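Local coordinates for protein alkylhalidase CmlS (Streptomyces venezuelae, PDB 3I3L) that is a flavin-dependent halogenase of chloramphenicol biosynthesis that carries a covalently attached FAD and probably acts as an oxidoreductase, at residues E520-Q523 and I524-L528; E531-G534 and Y535-V539; Q553-V556 and R557-A561. All blocks are in the same frame, centred on the assembly; numbering follows the deposited sequence.

Overall arrangement
All three contacts are local, formed along or at the start of helices, and all belong to the C-terminal family region. They follow in chain order: interaction 1 on helix 519-531, interaction 2 at the junction leading into helix 535-543, and interaction 3 on helix 551-560. The centres of interactions 1 and 2 are about 11 Å apart, those of 2 and 3 about 14 Å, and those of 1 and 3 about 15 Å. Leu538 meets Ile524, Phe525 and Leu528 on one helix and Val555 on another, while Phe525 also touches Leu558. The three helices thus share an apolar core, far from the flavin site.

Interaction 1: residues E520-Q523 and I524-L528; sequences EARQ and IFQDL
Arg522 and Gln526 lie side by side one turn apart on helix 519-531, pointing the same way, and Gln526 can be followed outward atom by atom. Its CB rests 3.5 Å from the carbonyl O of Gln523. CG leaves anti to the backbone N (chi1 -172°), and a bend at chi2 then carries the amide alongside the guanidinium, the two planes 34° apart, so that OE1 lies at the guanidinium edge, near its plane. At 3.8 Å, Gln526 OE1 and Arg522 NH2 are neighbours rather than bonded partners. Each turns to the same residue instead: OE1 accepts from Ala483 N, and NH2 donates to Ala483 O. Gln526 NE2 completes the grip by bonding to Gly481 O and Glu530 OE2. A long, two-ended amide suits this place because it can serve both a donor and an acceptor.

Beneath these side chains, Arg522 O accepts from two backbone N-H groups, Gln526 N at 3.1 Å and Phe525 N. The buried Phe525 ring presents its edge to Ala521 O, with CD2 3.1 Å from that oxygen, while Ile524 CG2 lies over one face.

On another side of the helix, Asp527 folds back over Gln523, its CG 3.3 Å from Gln523 O. OD2 forms a salt bridge with Arg541 of helix 535-543. With an alanine at this position, Arg541 would probably lose its charged mate, and the two helices a polar tie. The chemistry therefore divides three ways: apolar Ile524 and Phe525 pack on neighbouring helices, Asp527 adds a charged tie to helix 535-543, and Arg522 and Gln526 fasten the helix to the backbone of Gly481 in the turn and of Ala483 at the start of strand 483-491.

Interaction 2: residues E531-G534 and Y535-V539; sequences EEFG and YKTLV
Phe533 lays one face of its ring against Thr537, and this is the dense part of the contact. The methyl CG2 of Thr537 sits 3.6 Å from the ring centroid and only 16° off the ring normal, a CH-pi contact offset a little toward the rim on the CG and CD1 side. The two side chains cross at about a right angle. Phe533 has its CG between the backbone N and the carbonyl carbon (chi1 49°), a position that swings the ring over the first turn of the helix. From there its CE1 also reaches Leu538 CB at 4.1 Å. Threonine suits its place because its branching offers a methyl to the ring, while OG1 lies beside the Phe533 CB instead, 3.8 Å away.

Next to the ring, Leu538 N donates to Gly534 O at 3.1 Å, which starts the helix. Leu538 itself is buried, wedged between helices 519-531 and 551-560, and Tyr535 leads away from the contact to meet Thr552 and Val555. The looser side belongs to Lys536, whose chain runs out fully extended and exposed, where its amine can probably be solvated.

Glu532, with its positive phi, breaks away from the preceding helix, and Gly534 takes the N-cap position of helix 535-543. Phe533, just before the N-cap, meets Leu538, four residues after the N-cap; the pairing is that of a hydrophobic staple, a motif of helix N-termini, which here closes the tight link between consecutive helices.

Interaction 3: residues Q553-V556 and R557-A561; sequences QIVV and RLMEA
Two successive turns of a regular alpha-helix, 551-560, make this contact, in which Ile554, Val555 and Val556 each meet the residue four places on. The ladder of backbone bonds is regular, with Arg557 N giving to Gln553 O, Leu558 N to Ile554 O, Met559 N to Val555 O and Glu560 N to Val556 O, the last at 2.9 Å.

On the sides that face the rest of the domain the pairs are apolar and point the same way. Ile554 CG2 touches Leu558 CD1 at 3.9 Å, and Leu558 goes on to Met512 and Leu564. Val555 CG2 lies 4.1 Å from Met559 SD; both residues also meet Leu470 of helix 456-471, where the branched valine fills width close to the backbone and the unbranched methionine extends farther. These residue types suit a helix that is covered by neighbours along more than one side.

The partly exposed side is polar. Arg557 leaves with CG beside its own backbone N (chi1 -81°), and a bend at chi2 carries the chain obliquely across Val556. The methyl CG1 of Val556 stands at the guanidinium edge, in its plane, 3.3 Å from Arg557 NH2. Glu560, nearly one turn on, brings its carboxylate to the same place, also brushing that methyl with OE2. The two carboxylate oxygens divide their work: OE2 accepts from Gly578 N, while OE1 forms a salt bridge with Arg557 NH2 at 2.8 Å.

Interaction 1: residues E520-Q523 and I524-L528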
loop_
_atom_site.group_PDB
_atom_site.type_symbol
_atom_site.label_atom_id
_atom_site.label_comp_id
_atom_site.label_asym_id
_atom_site.label_seq_id
_atom_site.Cartn_x
_atom_site.Cartn_y
_atom_site.Cartn_z
ATOM N N GLU A 520 9.762 31.019 7.707
ATOM C CA GLU A 520 11.172 31.162 7.885
ATOM C C GLU A 520 11.916 30.230 6.956
ATOM O O GLU A 520 12.952 30.606 6.373
ATOM C CB GLU A 520 11.555 30.910 9.346
ATOM C CG GLU A 520 13.030 31.105 9.632
ATOM C CD GLU A 520 13.295 31.694 10.997
ATOM O OE1 GLU A 520 14.442 31.525 11.481
ATOM O OE2 GLU A 520 12.371 32.335 11.566
ATOM N N ALA A 521 11.404 29.020 6.817
ATOM C CA ALA A 521 12.067 28.050 5.981
ATOM C C ALA A 521 11.726 28.337 4.528
ATOM O O ALA A 521 12.477 27.983 3.615
ATOM C CB ALA A 521 11.653 26.664 6.371
ATOM N N ARG A 522 10.579 28.971 4.319
ATOM C CA ARG A 522 10.166 29.399 2.986
ATOM C C ARG A 522 11.167 30.399 2.407
ATOM O O ARG A 522 11.455 30.387 1.229
ATOM C CB ARG A 522 8.775 30.057 3.045
ATOM C CG ARG A 522 8.238 30.384 1.657
ATOM C CD ARG A 522 7.234 31.482 1.707
ATOM N NE ARG A 522 7.784 32.679 2.307
ATOM C CZ ARG A 522 8.427 33.622 1.637
ATOM N NH1 ARG A 522 8.878 34.675 2.293
ATOM N NH2 ARG A 522 8.621 33.505 0.326
ATOM N N GLN A 523 11.653 31.285 3.257
ATOM C CA GLN A 523 12.635 32.288 2.882
ATOM C C GLN A 523 13.876 31.660 2.305
ATOM O O GLN A 523 14.380 32.106 1.262
ATOM C CB GLN A 523 13.007 33.136 4.077
ATOM C CG GLN A 523 12.005 34.234 4.306
ATOM C CD GLN A 523 12.243 35.397 3.363
ATOM O OE1 GLN A 523 13.017 35.297 2.384
ATOM N NE2 GLN A 523 11.578 36.512 3.645
ATOM N N ILE A 524 14.340 30.600 2.955
ATOM C CA ILE A 524 15.415 29.821 2.399
ATOM C C ILE A 524 15.207 29.577 0.904
ATOM O O ILE A 524 16.113 29.825 0.099
ATOM C CB ILE A 524 15.609 28.477 3.121
ATOM C CG1 ILE A 524 15.912 28.736 4.613
ATOM C CG2 ILE A 524 16.677 27.647 2.387
ATOM C CD1 ILE A 524 16.225 27.498 5.450
ATOM N N PHE A 525 14.006 29.147 0.528
ATOM C CA PHE A 525 13.792 28.656 -0.829
ATOM C C PHE A 525 13.548 29.747 -1.847
ATOM O O PHE A 525 13.845 29.570 -3.028
ATOM C CB PHE A 525 12.745 27.530 -0.861
ATOM C CG PHE A 525 13.215 26.290 -0.140
ATOM C CD1 PHE A 525 14.048 25.372 -0.774
ATOM C CD2 PHE A 525 12.892 26.086 1.200
ATOM C CE1 PHE A 525 14.549 24.235 -0.086
ATOM C CE2 PHE A 525 13.366 24.976 1.875
ATOM C CZ PHE A 525 14.207 24.047 1.234
ATOM N N GLN A 526 13.032 30.872 -1.379
ATOM C CA GLN A 526 12.941 32.097 -2.160
ATOM C C GLN A 526 14.357 32.622 -2.524
ATOM O O GLN A 526 14.633 32.989 -3.653
ATOM C CB GLN A 526 12.208 33.161 -1.337
ATOM C CG GLN A 526 11.907 34.416 -2.154
ATOM C CD GLN A 526 11.084 34.049 -3.346
ATOM O OE1 GLN A 526 10.019 33.412 -3.212
ATOM N NE2 GLN A 526 11.552 34.419 -4.535
ATOM N N ASP A 527 15.244 32.614 -1.541
ATOM C CA ASP A 527 16.645 32.988 -1.738
ATOM C C ASP A 527 17.274 32.033 -2.726
ATOM O O ASP A 527 17.967 32.460 -3.666
ATOM C CB ASP A 527 17.417 32.951 -0.412
ATOM C CG ASP A 527 16.982 34.045 0.574
ATOM O OD1 ASP A 527 16.384 35.057 0.158
ATOM O OD2 ASP A 527 17.261 33.907 1.784
ATOM N N LEU A 528 16.991 30.743 -2.559
ATOM C CA LEU A 528 17.470 29.752 -3.516
ATOM C C LEU A 528 16.976 30.071 -4.946
ATOM O O LEU A 528 17.737 29.987 -5.908
ATOM C CB LEU A 528 17.083 28.325 -3.088
ATOM C CG LEU A 528 17.672 27.189 -3.897
ATOM C CD1 LEU A 528 17.798 25.911 -3.014
ATOM C CD2 LEU A 528 16.884 26.870 -5.201
#

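Interaction 2: residues E531-G534 and Y535-V539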
loop_
_atom_site.group_PDB
_atom_site.type_symbol
_atom_site.label_atom_id
_atom_site.label_comp_id
_atom_site.label_asym_id
_atom_site.label_seq_id
_atom_site.Cartn_x
_atom_site.Cartn_y
_atom_site.Cartn_z
ATOM N N GLU A 531 19.105 33.068 -6.170
ATOM C CA GLU A 531 20.561 33.090 -6.147
ATOM C C GLU A 531 21.109 31.794 -6.668
ATOM O O GLU A 531 22.246 31.726 -7.145
ATOM C CB GLU A 531 21.063 33.322 -4.726
ATOM C CG GLU A 531 20.324 34.389 -3.928
ATOM C CD GLU A 531 20.698 34.370 -2.453
ATOM O OE1 GLU A 531 20.071 35.112 -1.686
ATOM O OE2 GLU A 531 21.599 33.611 -2.036
ATOM N N GLU A 532 20.296 30.741 -6.568
ATOM C CA GLU A 532 20.659 29.414 -7.090
ATOM C C GLU A 532 21.911 28.812 -6.460
ATOM O O GLU A 532 22.730 28.200 -7.147
ATOM C CB GLU A 532 20.725 29.454 -8.620
ATOM C CG GLU A 532 19.369 29.927 -9.275
ATOM C CD GLU A 532 19.336 29.782 -10.784
ATOM O OE1 GLU A 532 20.421 29.770 -11.419
ATOM O OE2 GLU A 532 18.217 29.630 -11.332
ATOM N N PHE A 533 22.086 29.034 -5.156
ATOM C CA PHE A 533 23.169 28.392 -4.430
ATOM C C PHE A 533 23.066 26.861 -4.495
ATOM O O PHE A 533 22.068 26.316 -4.973
ATOM C CB PHE A 533 23.311 28.897 -2.986
ATOM C CG PHE A 533 22.049 28.921 -2.198
ATOM C CD1 PHE A 533 21.458 27.729 -1.761
ATOM C CD2 PHE A 533 21.460 30.124 -1.828
ATOM C CE1 PHE A 533 20.299 27.745 -1.039
ATOM C CE2 PHE A 533 20.282 30.145 -1.065
ATOM C CZ PHE A 533 19.706 28.944 -0.667
ATOM N N GLY A 534 24.117 26.185 -4.039
ATOM C CA GLY A 534 24.226 24.744 -4.121
ATOM C C GLY A 534 23.828 24.003 -2.847
ATOM O O GLY A 534 23.330 24.599 -1.874
ATOM N N TYR A 535 24.073 22.703 -2.858
ATOM C CA TYR A 535 23.742 21.819 -1.718
ATOM C C TYR A 535 24.338 22.282 -0.380
ATOM O O TYR A 535 23.625 22.397 0.616
ATOM C CB TYR A 535 24.247 20.408 -2.001
ATOM C CG TYR A 535 23.866 19.414 -0.920
ATOM C CD1 TYR A 535 22.509 19.170 -0.619
ATOM C CD2 TYR A 535 24.855 18.691 -0.230
ATOM C CE1 TYR A 535 22.138 18.250 0.350
ATOM C CE2 TYR A 535 24.507 17.766 0.740
ATOM C CZ TYR A 535 23.147 17.557 1.023
ATOM O OH TYR A 535 22.785 16.682 1.978
ATOM N N LYS A 536 25.643 22.575 -0.362
ATOM C CA LYS A 536 26.290 22.977 0.881
ATOM C C LYS A 536 25.570 24.150 1.548
ATOM O O LYS A 536 25.343 24.137 2.745
ATOM C CB LYS A 536 27.787 23.296 0.640
ATOM C CG LYS A 536 28.638 22.051 0.368
ATOM C CD LYS A 536 30.020 22.453 -0.204
ATOM C CE LYS A 536 30.834 21.193 -0.526
ATOM N NZ LYS A 536 32.229 21.525 -0.922
ATOM N N THR A 537 25.205 25.172 0.772
ATOM C CA THR A 537 24.528 26.300 1.353
ATOM C C THR A 537 23.145 25.898 1.853
ATOM O O THR A 537 22.692 26.323 2.917
ATOM C CB THR A 537 24.356 27.476 0.349
ATOM O OG1 THR A 537 25.647 27.989 -0.064
ATOM C CG2 THR A 537 23.532 28.597 1.038
ATOM N N LEU A 538 22.439 25.113 1.060
ATOM C CA LEU A 538 21.090 24.695 1.454
ATOM C C LEU A 538 21.104 23.924 2.807
ATOM O O LEU A 538 20.346 24.229 3.728
ATOM C CB LEU A 538 20.478 23.848 0.342
ATOM C CG LEU A 538 19.014 23.423 0.545
ATOM C CD1 LEU A 538 18.122 24.526 1.086
ATOM C CD2 LEU A 538 18.495 22.899 -0.768
ATOM N N VAL A 539 21.993 22.961 2.932
ATOM C CA VAL A 539 22.123 22.205 4.200
ATOM C C VAL A 539 22.363 23.134 5.369
ATOM O O VAL A 539 21.704 23.026 6.417
ATOM C CB VAL A 539 23.232 21.146 4.103
ATOM C CG1 VAL A 539 23.551 20.496 5.502
ATOM C CG2 VAL A 539 22.833 20.139 3.084
#

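Interaction 3: residues Q553-V556 and R557-A561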
loop_
_atom_site.group_PDB
_atom_site.type_symbol
_atom_site.label_atom_id
_atom_site.label_comp_id
_atom_site.label_asym_id
_atom_site.label_seq_id
_atom_site.Cartn_x
_atom_site.Cartn_y
_atom_site.Cartn_z
ATOM N N GLN A 553 16.551 14.611 3.759
ATOM C CA GLN A 553 15.255 14.085 3.328
ATOM C C GLN A 553 14.502 15.226 2.641
ATOM O O GLN A 553 13.881 15.039 1.611
ATOM C CB GLN A 553 14.459 13.557 4.537
ATOM C CG GLN A 553 15.017 12.300 5.205
ATOM C CD GLN A 553 16.280 12.566 6.059
ATOM O OE1 GLN A 553 16.855 13.682 6.080
ATOM N NE2 GLN A 553 16.725 11.524 6.755
ATOM N N ILE A 554 14.611 16.413 3.212
ATOM C CA ILE A 554 13.935 17.582 2.691
ATOM C C ILE A 554 14.391 17.885 1.252
ATOM O O ILE A 554 13.566 18.055 0.369
ATOM C CB ILE A 554 14.093 18.788 3.643
ATOM C CG1 ILE A 554 13.258 18.562 4.903
ATOM C CG2 ILE A 554 13.644 20.076 2.981
ATOM C CD1 ILE A 554 13.379 19.634 5.944
ATOM N N VAL A 555 15.698 17.878 0.989
ATOM C CA VAL A 555 16.111 18.178 -0.359
ATOM C C VAL A 555 15.833 17.032 -1.322
ATOM O O VAL A 555 15.498 17.280 -2.488
ATOM C CB VAL A 555 17.577 18.833 -0.544
ATOM C CG1 VAL A 555 18.239 19.242 0.763
ATOM C CG2 VAL A 555 18.431 17.976 -1.388
ATOM N N VAL A 556 15.963 15.791 -0.866
ATOM C CA VAL A 556 15.612 14.668 -1.758
ATOM C C VAL A 556 14.123 14.718 -2.162
ATOM O O VAL A 556 13.751 14.505 -3.332
ATOM C CB VAL A 556 16.007 13.262 -1.170
ATOM C CG1 VAL A 556 15.413 12.141 -1.991
ATOM C CG2 VAL A 556 17.541 13.106 -1.129
ATOM N N ARG A 557 13.275 14.985 -1.188
ATOM C CA ARG A 557 11.850 15.064 -1.494
ATOM C C ARG A 557 11.547 16.225 -2.442
ATOM O O ARG A 557 10.777 16.065 -3.365
ATOM C CB ARG A 557 10.997 15.148 -0.222
ATOM C CG ARG A 557 10.758 13.787 0.456
ATOM C CD ARG A 557 10.388 12.740 -0.606
ATOM N NE ARG A 557 10.401 11.356 -0.110
ATOM C CZ ARG A 557 11.455 10.530 -0.115
ATOM N NH1 ARG A 557 11.317 9.292 0.343
ATOM N NH2 ARG A 557 12.641 10.919 -0.564
ATOM N N LEU A 558 12.193 17.367 -2.241
ATOM C CA LEU A 558 12.007 18.517 -3.165
ATOM C C LEU A 558 12.492 18.202 -4.562
ATOM O O LEU A 558 11.938 18.699 -5.553
ATOM C CB LEU A 558 12.641 19.806 -2.628
ATOM C CG LEU A 558 11.876 20.427 -1.465
ATOM C CD1 LEU A 558 12.800 21.323 -0.599
ATOM C CD2 LEU A 558 10.601 21.169 -1.949
ATOM N N MET A 559 13.520 17.379 -4.655
ATOM C CA MET A 559 14.010 16.986 -5.947
ATOM C C MET A 559 12.960 16.074 -6.607
ATOM O O MET A 559 12.576 16.337 -7.741
ATOM C CB MET A 559 15.419 16.349 -5.878
ATOM C CG MET A 559 16.552 17.399 -5.583
ATOM S SD MET A 559 18.229 16.823 -5.356
ATOM C CE MET A 559 18.660 16.446 -6.962
ATOM N N GLU A 560 12.512 15.027 -5.892
ATOM C CA GLU A 560 11.481 14.096 -6.409
ATOM C C GLU A 560 10.156 14.816 -6.753
ATOM O O GLU A 560 9.467 14.422 -7.681
ATOM C CB GLU A 560 11.176 12.958 -5.430
ATOM C CG GLU A 560 12.199 11.856 -5.414
ATOM C CD GLU A 560 12.283 11.116 -4.064
ATOM O OE1 GLU A 560 11.591 11.515 -3.085
ATOM O OE2 GLU A 560 13.065 10.133 -3.979
ATOM N N ALA A 561 9.836 15.870 -6.005
ATOM C CA ALA A 561 8.646 16.677 -6.264
ATOM C C ALA A 561 8.804 17.559 -7.491
ATOM O O ALA A 561 7.833 18.182 -7.907
ATOM C CB ALA A 561 8.319 17.522 -5.078
#